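Side-chain contacts in omega transaminase (Pseudomonas sp., PDB 5LHA), which probably transfers amino groups between amines or beta-alanine and keto acids by way of its pyridoxal phosphate cofactor, bound here in the pyridoxamine form: residues V128-K133 / T305-R310; I140-P145 / A312-N317; L345-V348 / D352-G355; E366-L371 / G379-K384; V421-I426 / S448-A453. All coordinates share one frame; numbering follows the deposited sequence.

Interaction 1. Residues V128-K133 / T305-R310; sequences VETALK and TLFNQR
The ring of Phe307 meets Thr130 at its rim and not over a face: Thr130 CG2 lies close to the ring plane, 4.3 Å from Phe307 CZ. Trp22 of the second subunit also meets this ring, the two planes turned about 40° apart. Beside it the two threonines slide past each other in opposite directions, Thr130 CB coming 3.6 Å from Thr305 OG1. Thr305 turns CG2 anti to its own N (OG1 at chi1 -48°), which sends the methyl to Ala131 CB at 4.0 Å. The hydroxyls are buried but engaged elsewhere: Thr305 OG1 is hydrogen-bonded to Ala127 O, and Thr130 OG1 to Asp126 O and His327 NE2. With an alanine in place of Thr305, Ala127 O would probably lose its hydroxyl partner and a gap would open beside Ala131 CB. The axes of helix 128-133 and strand 305-308 approach to 8.7 Å with their directions 32° apart, so the helix runs roughly with the strand but is tilted across it. That strand runs between 115-121 and 288-291 in the large mixed sheet, joined by backbone bonds to Leu119 and Leu289, while helix 124-141 covers one face and also rests Ala131 on Cys290 and Ile262.

Interaction 2. Residues I140-P145 / A312-N317; sequences IASGEP and ADAIEN
Ser142 holds its hydroxyl beside its own backbone N (chi1 -58°), a turn that brings OG within 3.5 Å of Ala314 CB and also back along the helix to a hydrogen bond with Tyr138 O. The serine thus presents to a methyl group an oxygen already bonded back to the last turn of helix 124-141. Next to it Ala141 CB comes to 3.5 Å from Ala314 O and 4.0 Å from Ile315 CA, so here a methyl lies against main chain. The small side chains of Ala141 and Ala314 are consistent with the close approach, the CA atoms of Ala141 and Ile315 being 5.5 Å apart. A water bridges the same place, donating to Ala141 O and to Ala314 O at 2.9 Å each, and so ties together main-chain carbonyls of both segments. The Ile315 side chain starts away from Ala141 and packs further back on the same helix, on Met134 and Gln137, while Glu316 is in a salt bridge with Arg117 and accepts from Trp22 NE1 of the second subunit. Gly143, at positive phi (78°), ends helix 124-141 in a Schellman motif, and the contact is a close, small-residue meeting of two helix ends in the large domain of a fold type I transaminase.

Interaction 3. Residues L345-V348 / D352-G355; sequences LDIV and DLPG
Leu353 sets one methyl as a bump into a shallow hollow on the end of helix 335-350: its CD1 lies 3.9 Å from Val348 CA and 4.1 Å from Val348 CG2, with Ile347 CG2 farther off as the other wall. The valine spreads its two branches to different partners. CG1, anti to the backbone N (chi1 172°), reaches the proline ring at Pro354 CD, 4.0 Å away, while CG2 faces the leucine. Both partners cross Val348 at about a right angle, so the valine meets each across its chain, one methyl to the leucine and one to the proline. Beneath these side chains the main chain turns the corner between two consecutive helices: Leu353 N donates to Val348 O at 3.1 Å, nearly straight (169°) and in the carbonyl plane, a bond spanning five residues. Asp352 takes up positive phi and stands at the N-cap of helix 353-368, where its OD1 accepts a weak capping bond from Gly355 N. Gly355 has no side chain, which leaves room for the other carboxylate oxygen. Pro354 CD also rests against Val348 O, so that carbonyl is covered by a ring carbon as well as gripped by an N-H. Ile347 leads its far end the other way, onto Ile67 and helix 72-85, and Leu353 also touches Thr437.

Interaction 4. Residues E366-L371 / G379-K384; sequences EQLQPL and GEVRGK
Gln369 folds its chain over Val381, bent about its CB-CG bond (chi2 -57°) so that the amide doubles back toward the strand. Its NE2 donates to Val381 O at 3.1 Å; the bond is fairly straight at the hydrogen, yet the donor stands above the carbonyl plane, 36° out of it, while Val381 O lies close to the plane of the amide. NE2 is also 3.6 Å from Val381 CB. At the amide's other end, OE1 takes a hydrogen from a water at 2.9 Å, and that water accepts from Val381 N, so one side chain serves both polar groups of a single strand residue. A second, weak bond from NE2 to Leu365 O adds to the hold on the amide's rotation. A leucine in place of Gln369 would probably leave Val381 O without this donor and take away one acceptor of the water. Beside the amide, Leu368 CB packs on Val381 CG1 at 3.9 Å. Arg382 NH1 forms a salt bridge to the anti lone pair of Glu380 OE2 at 2.7 Å, and Arg382 also pairs with Asp391. A glutamine and a water thus bond to Val381 O and N in a strand outermost in its sheet within this chain, beside helix-on-sheet packing in the C-terminal domain.

Interaction 5. Residues V421-I426 / S448-A453; sequences VLVRPI and SALEAA
Helix-on-sheet packing in the C-terminal domain puts Ala449 of helix 440-457 against Val421 at the start of strand 421-426. Val421 CG2 comes to 3.6 Å from Ala449 CB, and Val421 CB follows at 3.8 Å, so the alanine methyl sits against one branch and the stem of the valine. With CG1 anti to the backbone N (chi1 178°), CG2 stands anti to the carbonyl carbon, and this is the branch that reaches Ala449. Two residues on, Val423 points to the same side and meets Leu450, CG2 to CD2 at 4.3 Å, a looser touch made by the leucine's far end, since its CB does not point straight at the strand. Ala449 has only a methyl to offer, and the CA atoms of Val421 and Ala449 stand 6.3 Å apart. This is one face of the mixed sheet, with strand 429-432 beside 421-426: Val423 also packs on Ile430 and Leu432, and Leu450 on Leu432. Farther along the helix, Ala453 rests on helix 408-418 at Ile412 and Ala416. The intervening Leu422 instead contacts Tyr88 of the second subunit, and Arg424 packs on Phe91 of that same subunit.

Along the chain interactions 1 and 2 cross, their segments alternating, and interactions 3, 4 and 5 then follow in series. The first two, with centres 13 Å apart, share helices 124-141 and 309-316, lie in the large domain and touch the second subunit, as interaction 5 also does. Interactions 4 and 5 lie on the opposite side of the chain's centre, 13 Å from each other and touching through Leu368 on Leu450 and Leu371 on Glu451. Interaction 3 shares helix 353-368 with interaction 4, their centres 25 Å apart. Interaction 1 packs a helix on the large-domain sheet, interaction 2 joins two helix ends, interactions 4 and 5 pack on the C-terminal sheet, and interaction 3 is the helix corner leading toward it.

Interaction 1. Residues V128-K133 / T305-R310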
# COMPACT_ATOMS: atom_id res chain seq x y z
N VAL A 128 -17.73 -5.19 10.42
CA VAL A 128 -16.98 -5.44 9.19
C VAL A 128 -15.49 -5.25 9.43
O VAL A 128 -14.67 -6.10 9.08
CB VAL A 128 -17.51 -4.54 8.06
CG1 VAL A 128 -16.56 -4.58 6.87
CG2 VAL A 128 -18.92 -4.98 7.65
N GLU A 129 -15.12 -4.10 10.02
CA GLU A 129 -13.72 -3.87 10.36
C GLU A 129 -13.14 -5.02 11.17
O GLU A 129 -12.01 -5.45 10.95
CB GLU A 129 -13.57 -2.55 11.12
CG GLU A 129 -12.18 -1.92 11.01
CD GLU A 129 -11.94 -1.26 9.66
OE1 GLU A 129 -12.75 -1.47 8.74
OE2 GLU A 129 -10.93 -0.52 9.51
N THR A 130 -13.92 -5.51 12.13
CA THR A 130 -13.50 -6.64 12.96
C THR A 130 -13.32 -7.91 12.14
O THR A 130 -12.34 -8.64 12.31
CB THR A 130 -14.53 -6.85 14.07
OG1 THR A 130 -14.61 -5.65 14.85
CG2 THR A 130 -14.14 -8.01 14.98
N ALA A 131 -14.25 -8.18 11.22
CA ALA A 131 -14.14 -9.37 10.38
C ALA A 131 -12.89 -9.35 9.52
O ALA A 131 -12.29 -10.40 9.27
CB ALA A 131 -15.38 -9.51 9.49
N LEU A 132 -12.49 -8.17 9.03
CA LEU A 132 -11.31 -8.08 8.17
C LEU A 132 -10.03 -8.34 8.94
O LEU A 132 -9.21 -9.16 8.53
CB LEU A 132 -11.26 -6.71 7.51
CG LEU A 132 -12.44 -6.45 6.58
CD1 LEU A 132 -12.40 -5.04 6.02
CD2 LEU A 132 -12.46 -7.49 5.45
N LYS A 133 -9.83 -7.66 10.07
CA LYS A 133 -8.60 -7.82 10.85
C LYS A 133 -8.50 -9.21 11.48
O LYS A 133 -7.40 -9.77 11.57
CB LYS A 133 -8.56 -6.75 11.95
CG LYS A 133 -8.30 -5.34 11.46
CD LYS A 133 -8.26 -4.36 12.62
CE LYS A 133 -7.04 -4.55 13.50
NZ LYS A 133 -7.23 -3.95 14.86
N THR A 305 -19.64 -9.56 15.59
CA THR A 305 -19.01 -10.43 14.60
C THR A 305 -18.90 -11.82 15.21
O THR A 305 -18.29 -11.99 16.27
CB THR A 305 -17.64 -9.90 14.22
OG1 THR A 305 -17.74 -8.50 13.94
CG2 THR A 305 -17.11 -10.62 12.96
N LEU A 306 -19.51 -12.81 14.56
CA LEU A 306 -19.46 -14.19 15.02
C LEU A 306 -18.49 -14.98 14.15
O LEU A 306 -18.41 -14.77 12.95
CB LEU A 306 -20.83 -14.86 14.97
CG LEU A 306 -21.84 -14.54 16.08
CD1 LEU A 306 -22.37 -13.12 15.94
CD2 LEU A 306 -22.98 -15.54 16.09
N PHE A 307 -17.78 -15.91 14.78
CA PHE A 307 -16.78 -16.74 14.13
C PHE A 307 -17.11 -18.20 14.38
O PHE A 307 -17.52 -18.58 15.48
CB PHE A 307 -15.37 -16.41 14.64
CG PHE A 307 -15.02 -14.95 14.52
CD1 PHE A 307 -15.44 -14.04 15.48
CD2 PHE A 307 -14.29 -14.49 13.44
CE1 PHE A 307 -15.14 -12.68 15.35
CE2 PHE A 307 -13.97 -13.14 13.31
CZ PHE A 307 -14.40 -12.24 14.27
N ASN A 308 -16.94 -19.02 13.35
CA ASN A 308 -17.29 -20.42 13.49
C ASN A 308 -16.18 -21.18 14.22
O ASN A 308 -15.12 -20.63 14.53
CB ASN A 308 -17.61 -21.02 12.11
CG ASN A 308 -16.43 -20.98 11.15
OD1 ASN A 308 -15.32 -20.60 11.51
ND2 ASN A 308 -16.68 -21.36 9.90
N GLN A 309 -16.46 -22.46 14.52
CA GLN A 309 -15.54 -23.29 15.28
C GLN A 309 -14.20 -23.42 14.57
O GLN A 309 -13.14 -23.40 15.21
CB GLN A 309 -16.15 -24.67 15.51
CG GLN A 309 -15.50 -25.50 16.62
CD GLN A 309 -15.91 -25.07 18.01
OE1 GLN A 309 -17.10 -25.06 18.34
NE2 GLN A 309 -14.94 -24.72 18.85
N ARG A 310 -14.22 -23.59 13.24
CA ARG A 310 -12.99 -23.63 12.46
C ARG A 310 -12.05 -22.48 12.82
O ARG A 310 -10.91 -22.69 13.25
CB ARG A 310 -13.33 -23.59 10.97
CG ARG A 310 -12.14 -23.41 10.05
CD ARG A 310 -12.58 -23.01 8.65
NE ARG A 310 -11.44 -22.64 7.80
CZ ARG A 310 -11.51 -22.44 6.48
NH1 ARG A 310 -12.66 -22.56 5.84
NH2 ARG A 310 -10.42 -22.10 5.81

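Interaction 2. Residues I140-P145 / A312-N317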
# COMPACT_ATOMS: atom_id res chain seq x y z
N ILE A 140 -2.74 -16.07 10.17
CA ILE A 140 -1.45 -16.02 10.85
C ILE A 140 -1.36 -17.12 11.90
O ILE A 140 -0.34 -17.81 12.01
CB ILE A 140 -1.21 -14.62 11.47
CG1 ILE A 140 -0.92 -13.61 10.37
CG2 ILE A 140 -0.07 -14.65 12.46
CD1 ILE A 140 -0.99 -12.18 10.84
N ALA A 141 -2.44 -17.33 12.67
CA ALA A 141 -2.44 -18.42 13.64
C ALA A 141 -2.39 -19.78 12.95
O ALA A 141 -1.82 -20.73 13.50
CB ALA A 141 -3.67 -18.33 14.53
N SER A 142 -2.94 -19.89 11.75
CA SER A 142 -2.87 -21.13 11.01
C SER A 142 -1.56 -21.30 10.27
O SER A 142 -1.41 -22.28 9.53
CB SER A 142 -4.04 -21.23 10.03
OG SER A 142 -5.28 -21.14 10.72
N GLY A 143 -0.61 -20.39 10.46
CA GLY A 143 0.69 -20.53 9.84
C GLY A 143 0.74 -20.16 8.38
O GLY A 143 1.59 -20.67 7.65
N GLU A 144 -0.14 -19.26 7.94
CA GLU A 144 -0.26 -18.90 6.52
C GLU A 144 -0.35 -17.39 6.38
O GLU A 144 -1.36 -16.85 5.92
CB GLU A 144 -1.48 -19.58 5.90
CG GLU A 144 -1.47 -21.09 5.99
CD GLU A 144 -0.69 -21.71 4.85
OE1 GLU A 144 -0.00 -20.94 4.15
OE2 GLU A 144 -0.78 -22.94 4.64
N PRO A 145 0.70 -16.66 6.76
CA PRO A 145 0.64 -15.19 6.70
C PRO A 145 0.64 -14.62 5.29
O PRO A 145 0.52 -13.40 5.14
CB PRO A 145 1.90 -14.75 7.47
CG PRO A 145 2.52 -16.00 8.01
CD PRO A 145 2.03 -17.13 7.18
N ALA A 312 -12.37 -20.21 15.29
CA ALA A 312 -12.15 -20.07 16.73
C ALA A 312 -11.04 -21.00 17.20
O ALA A 312 -10.17 -20.60 17.99
CB ALA A 312 -13.46 -20.35 17.48
N ASP A 313 -11.07 -22.26 16.75
CA ASP A 313 -10.08 -23.26 17.16
C ASP A 313 -8.68 -22.86 16.74
O ASP A 313 -7.71 -23.08 17.48
CB ASP A 313 -10.44 -24.60 16.55
CG ASP A 313 -11.65 -25.22 17.19
OD1 ASP A 313 -12.02 -24.79 18.30
OD2 ASP A 313 -12.24 -26.12 16.57
N ALA A 314 -8.53 -22.32 15.52
CA ALA A 314 -7.21 -21.94 15.03
C ALA A 314 -6.62 -20.81 15.85
O ALA A 314 -5.42 -20.81 16.17
CB ALA A 314 -7.28 -21.55 13.56
N ILE A 315 -7.43 -19.80 16.16
CA ILE A 315 -6.94 -18.64 16.87
C ILE A 315 -6.64 -19.00 18.32
O ILE A 315 -5.59 -18.63 18.86
CB ILE A 315 -7.95 -17.48 16.75
CG1 ILE A 315 -8.03 -17.04 15.29
CG2 ILE A 315 -7.53 -16.31 17.62
CD1 ILE A 315 -8.94 -15.90 15.02
N GLU A 316 -7.55 -19.73 18.97
CA GLU A 316 -7.31 -20.12 20.36
C GLU A 316 -6.18 -21.14 20.51
O GLU A 316 -5.59 -21.22 21.60
CB GLU A 316 -8.60 -20.64 21.00
CG GLU A 316 -9.69 -19.59 21.13
CD GLU A 316 -10.90 -20.10 21.89
OE1 GLU A 316 -10.97 -21.33 22.12
OE2 GLU A 316 -11.76 -19.28 22.28
N ASN A 317 -5.86 -21.91 19.47
CA ASN A 317 -4.69 -22.78 19.50
C ASN A 317 -3.49 -22.17 18.79
O ASN A 317 -2.50 -22.87 18.57
CB ASN A 317 -4.97 -24.15 18.87
CG ASN A 317 -5.74 -25.08 19.78
OD1 ASN A 317 -5.61 -25.04 21.00
ND2 ASN A 317 -6.51 -25.98 19.17
O HOH W 1 -3.11 -22.37 15.46

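Interaction 3. Residues L345-V348 / D352-G355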
# COMPACT_ATOMS: atom_id res chain seq x y z
N LEU A 345 -34.43 -9.69 20.49
CA LEU A 345 -34.45 -11.02 19.88
C LEU A 345 -35.68 -11.81 20.29
O LEU A 345 -36.23 -12.59 19.50
CB LEU A 345 -33.20 -11.80 20.27
CG LEU A 345 -31.88 -11.19 19.80
CD1 LEU A 345 -30.72 -12.03 20.28
CD2 LEU A 345 -31.90 -11.10 18.30
N ASP A 346 -36.13 -11.63 21.53
CA ASP A 346 -37.34 -12.29 21.99
C ASP A 346 -38.54 -11.91 21.13
O ASP A 346 -39.32 -12.77 20.70
CB ASP A 346 -37.57 -11.98 23.47
CG ASP A 346 -36.53 -12.65 24.36
OD1 ASP A 346 -35.84 -13.56 23.87
OD2 ASP A 346 -36.42 -12.30 25.55
N ILE A 347 -38.71 -10.61 20.85
CA ILE A 347 -39.83 -10.18 20.01
C ILE A 347 -39.70 -10.76 18.60
O ILE A 347 -40.70 -11.20 18.01
CB ILE A 347 -39.90 -8.64 19.97
CG1 ILE A 347 -40.33 -8.09 21.33
CG2 ILE A 347 -40.86 -8.15 18.88
CD1 ILE A 347 -40.15 -6.60 21.48
N VAL A 348 -38.48 -10.79 18.06
CA VAL A 348 -38.26 -11.28 16.69
C VAL A 348 -38.74 -12.72 16.56
O VAL A 348 -39.43 -13.09 15.60
CB VAL A 348 -36.78 -11.14 16.31
CG1 VAL A 348 -36.48 -11.83 14.96
CG2 VAL A 348 -36.36 -9.67 16.27
N ASP A 352 -42.55 -14.06 14.92
CA ASP A 352 -42.06 -14.51 13.62
C ASP A 352 -41.89 -13.36 12.63
O ASP A 352 -42.49 -13.32 11.56
CB ASP A 352 -42.99 -15.57 13.04
CG ASP A 352 -42.41 -16.29 11.84
OD1 ASP A 352 -41.16 -16.35 11.70
OD2 ASP A 352 -43.21 -16.80 11.03
N LEU A 353 -41.01 -12.42 12.98
CA LEU A 353 -40.79 -11.28 12.11
C LEU A 353 -40.12 -11.71 10.80
O LEU A 353 -40.38 -11.08 9.77
CB LEU A 353 -39.96 -10.21 12.83
CG LEU A 353 -40.66 -9.57 14.03
CD1 LEU A 353 -39.85 -8.40 14.57
CD2 LEU A 353 -42.07 -9.14 13.65
N PRO A 354 -39.27 -12.74 10.79
CA PRO A 354 -38.83 -13.26 9.48
C PRO A 354 -39.99 -13.77 8.64
O PRO A 354 -39.99 -13.60 7.42
CB PRO A 354 -37.84 -14.36 9.85
CG PRO A 354 -37.34 -13.99 11.18
CD PRO A 354 -38.48 -13.34 11.89
N GLY A 355 -40.98 -14.40 9.28
CA GLY A 355 -42.15 -14.87 8.56
C GLY A 355 -43.05 -13.75 8.07
O GLY A 355 -43.60 -13.82 6.97

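Interaction 4. Residues E366-L371 / G379-K384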
# COMPACT_ATOMS: atom_id res chain seq x y z
N GLU A 366 -45.64 -7.45 -5.09
CA GLU A 366 -46.68 -7.72 -6.08
C GLU A 366 -47.45 -6.45 -6.43
O GLU A 366 -47.69 -6.16 -7.61
CB GLU A 366 -47.64 -8.77 -5.53
CG GLU A 366 -48.97 -8.91 -6.27
CD GLU A 366 -49.97 -9.80 -5.52
OE1 GLU A 366 -49.58 -10.42 -4.50
OE2 GLU A 366 -51.16 -9.87 -5.93
N GLN A 367 -47.84 -5.69 -5.41
CA GLN A 367 -48.65 -4.50 -5.62
C GLN A 367 -47.89 -3.37 -6.32
O GLN A 367 -48.52 -2.46 -6.86
CB GLN A 367 -49.18 -4.01 -4.27
CG GLN A 367 -50.19 -4.94 -3.63
CD GLN A 367 -50.73 -4.40 -2.33
OE1 GLN A 367 -50.64 -5.05 -1.29
NE2 GLN A 367 -51.28 -3.18 -2.36
N LEU A 368 -46.55 -3.42 -6.31
CA LEU A 368 -45.74 -2.38 -6.93
C LEU A 368 -45.42 -2.63 -8.40
O LEU A 368 -44.98 -1.71 -9.08
CB LEU A 368 -44.43 -2.22 -6.13
CG LEU A 368 -44.65 -1.64 -4.73
CD1 LEU A 368 -43.46 -1.90 -3.81
CD2 LEU A 368 -44.94 -0.15 -4.80
N GLN A 369 -45.64 -3.85 -8.89
CA GLN A 369 -45.33 -4.15 -10.28
C GLN A 369 -46.09 -3.31 -11.30
O GLN A 369 -45.48 -2.93 -12.31
CB GLN A 369 -45.53 -5.65 -10.53
CG GLN A 369 -44.56 -6.47 -9.70
CD GLN A 369 -43.12 -6.09 -9.99
OE1 GLN A 369 -42.70 -6.02 -11.14
NE2 GLN A 369 -42.36 -5.79 -8.94
N PRO A 370 -47.39 -3.01 -11.13
CA PRO A 370 -48.07 -2.16 -12.12
C PRO A 370 -47.44 -0.78 -12.30
O PRO A 370 -47.65 -0.16 -13.34
CB PRO A 370 -49.49 -2.05 -11.56
CG PRO A 370 -49.68 -3.31 -10.83
CD PRO A 370 -48.35 -3.60 -10.19
N LEU A 371 -46.66 -0.30 -11.32
CA LEU A 371 -45.96 0.97 -11.49
C LEU A 371 -45.01 0.92 -12.67
O LEU A 371 -44.77 1.94 -13.33
CB LEU A 371 -45.21 1.34 -10.21
CG LEU A 371 -45.97 1.88 -9.00
CD1 LEU A 371 -45.01 2.10 -7.84
CD2 LEU A 371 -46.74 3.16 -9.31
N GLY A 379 -38.08 1.76 -13.94
CA GLY A 379 -37.42 0.70 -14.70
C GLY A 379 -37.81 -0.70 -14.28
O GLY A 379 -38.30 -1.48 -15.10
N GLU A 380 -37.61 -1.02 -13.01
CA GLU A 380 -38.12 -2.27 -12.43
C GLU A 380 -38.27 -2.06 -10.92
O GLU A 380 -37.77 -1.09 -10.35
CB GLU A 380 -37.20 -3.47 -12.71
CG GLU A 380 -35.90 -3.48 -11.91
CD GLU A 380 -35.28 -4.87 -11.81
OE1 GLU A 380 -35.70 -5.79 -12.55
OE2 GLU A 380 -34.37 -5.06 -10.99
N VAL A 381 -38.98 -3.00 -10.29
CA VAL A 381 -39.11 -3.04 -8.83
C VAL A 381 -38.69 -4.43 -8.38
O VAL A 381 -39.29 -5.43 -8.80
CB VAL A 381 -40.54 -2.72 -8.37
CG1 VAL A 381 -40.63 -2.76 -6.85
CG2 VAL A 381 -40.98 -1.36 -8.91
N ARG A 382 -37.68 -4.50 -7.51
CA ARG A 382 -37.14 -5.76 -7.04
C ARG A 382 -37.05 -5.74 -5.52
O ARG A 382 -37.05 -4.69 -4.89
CB ARG A 382 -35.74 -6.02 -7.62
CG ARG A 382 -34.88 -4.77 -7.67
CD ARG A 382 -33.44 -5.09 -8.01
NE ARG A 382 -32.60 -3.91 -7.82
CZ ARG A 382 -32.50 -2.92 -8.70
NH1 ARG A 382 -33.18 -2.95 -9.84
NH2 ARG A 382 -31.71 -1.89 -8.45
N GLY A 383 -36.95 -6.94 -4.95
CA GLY A 383 -36.92 -7.04 -3.51
C GLY A 383 -36.96 -8.48 -3.06
O GLY A 383 -37.19 -9.41 -3.84
N LYS A 384 -36.75 -8.65 -1.75
CA LYS A 384 -36.83 -9.95 -1.09
C LYS A 384 -37.10 -9.69 0.39
O LYS A 384 -36.33 -8.97 1.03
CB LYS A 384 -35.55 -10.75 -1.28
CG LYS A 384 -35.63 -12.15 -0.72
CD LYS A 384 -34.35 -12.90 -0.95
CE LYS A 384 -34.37 -14.25 -0.24
NZ LYS A 384 -35.20 -15.25 -0.94
O HOH W 2 -40.30 -4.95 -12.34

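Interaction 5. Residues V421-I426 / S448-A453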
# COMPACT_ATOMS: atom_id res chain seq x y z
N VAL A 421 -45.88 8.87 3.77
CA VAL A 421 -44.98 7.72 3.83
C VAL A 421 -43.56 8.18 3.53
O VAL A 421 -43.29 8.67 2.42
CB VAL A 421 -45.38 6.60 2.86
CG1 VAL A 421 -44.38 5.46 2.93
CG2 VAL A 421 -46.76 6.08 3.17
N LEU A 422 -42.65 8.02 4.48
CA LEU A 422 -41.25 8.36 4.28
C LEU A 422 -40.52 7.19 3.63
O LEU A 422 -40.55 6.07 4.15
CB LEU A 422 -40.57 8.72 5.60
CG LEU A 422 -39.12 9.20 5.42
CD1 LEU A 422 -39.03 10.42 4.51
CD2 LEU A 422 -38.44 9.48 6.75
N VAL A 423 -39.92 7.44 2.47
CA VAL A 423 -39.09 6.47 1.76
C VAL A 423 -37.74 7.13 1.48
O VAL A 423 -37.54 8.32 1.72
CB VAL A 423 -39.74 5.96 0.46
CG1 VAL A 423 -41.06 5.28 0.79
CG2 VAL A 423 -39.96 7.11 -0.49
N ARG A 424 -36.80 6.34 0.96
CA ARG A 424 -35.39 6.73 0.92
C ARG A 424 -34.81 6.75 -0.49
O ARG A 424 -34.66 5.69 -1.12
CB ARG A 424 -34.58 5.78 1.80
CG ARG A 424 -33.15 6.21 2.06
CD ARG A 424 -32.37 5.09 2.73
NE ARG A 424 -30.94 5.37 2.79
CZ ARG A 424 -30.01 4.50 3.19
NH1 ARG A 424 -30.37 3.27 3.56
NH2 ARG A 424 -28.73 4.85 3.19
N PRO A 425 -34.46 7.92 -1.03
CA PRO A 425 -33.72 7.96 -2.30
C PRO A 425 -32.23 7.76 -2.05
O PRO A 425 -31.63 8.40 -1.19
CB PRO A 425 -34.02 9.36 -2.85
CG PRO A 425 -34.28 10.19 -1.66
CD PRO A 425 -34.90 9.27 -0.62
N ILE A 426 -31.65 6.81 -2.79
CA ILE A 426 -30.20 6.62 -2.88
C ILE A 426 -29.87 6.58 -4.37
O ILE A 426 -30.21 5.61 -5.06
CB ILE A 426 -29.73 5.33 -2.20
CG1 ILE A 426 -30.22 5.26 -0.76
CG2 ILE A 426 -28.22 5.25 -2.24
CD1 ILE A 426 -29.89 3.96 -0.11
N SER A 448 -50.07 3.21 -2.04
CA SER A 448 -50.86 4.38 -2.43
C SER A 448 -50.03 5.65 -2.48
O SER A 448 -50.27 6.52 -3.32
CB SER A 448 -52.03 4.55 -1.46
OG SER A 448 -52.90 3.44 -1.52
N ALA A 449 -49.08 5.80 -1.55
CA ALA A 449 -48.30 7.04 -1.49
C ALA A 449 -47.31 7.14 -2.65
O ALA A 449 -47.08 8.23 -3.18
CB ALA A 449 -47.57 7.15 -0.15
N LEU A 450 -46.71 6.02 -3.05
CA LEU A 450 -45.80 6.03 -4.19
C LEU A 450 -46.56 6.26 -5.50
O LEU A 450 -46.08 6.98 -6.38
CB LEU A 450 -44.99 4.74 -4.24
CG LEU A 450 -44.01 4.64 -3.07
CD1 LEU A 450 -43.55 3.21 -2.82
CD2 LEU A 450 -42.82 5.58 -3.30
N GLU A 451 -47.73 5.62 -5.65
CA GLU A 451 -48.58 5.89 -6.80
C GLU A 451 -48.88 7.38 -6.92
O GLU A 451 -48.79 7.96 -8.01
CB GLU A 451 -49.88 5.10 -6.66
CG GLU A 451 -49.75 3.59 -6.82
CD GLU A 451 -51.10 2.88 -6.74
OE1 GLU A 451 -52.03 3.45 -6.14
OE2 GLU A 451 -51.23 1.76 -7.28
N ALA A 452 -49.21 8.03 -5.80
CA ALA A 452 -49.43 9.47 -5.80
C ALA A 452 -48.16 10.24 -6.17
O ALA A 452 -48.21 11.20 -6.94
CB ALA A 452 -49.94 9.93 -4.44
N ALA A 453 -47.01 9.81 -5.63
CA ALA A 453 -45.77 10.53 -5.89
C ALA A 453 -45.38 10.47 -7.36
O ALA A 453 -44.86 11.45 -7.91
CB ALA A 453 -44.65 9.97 -5.00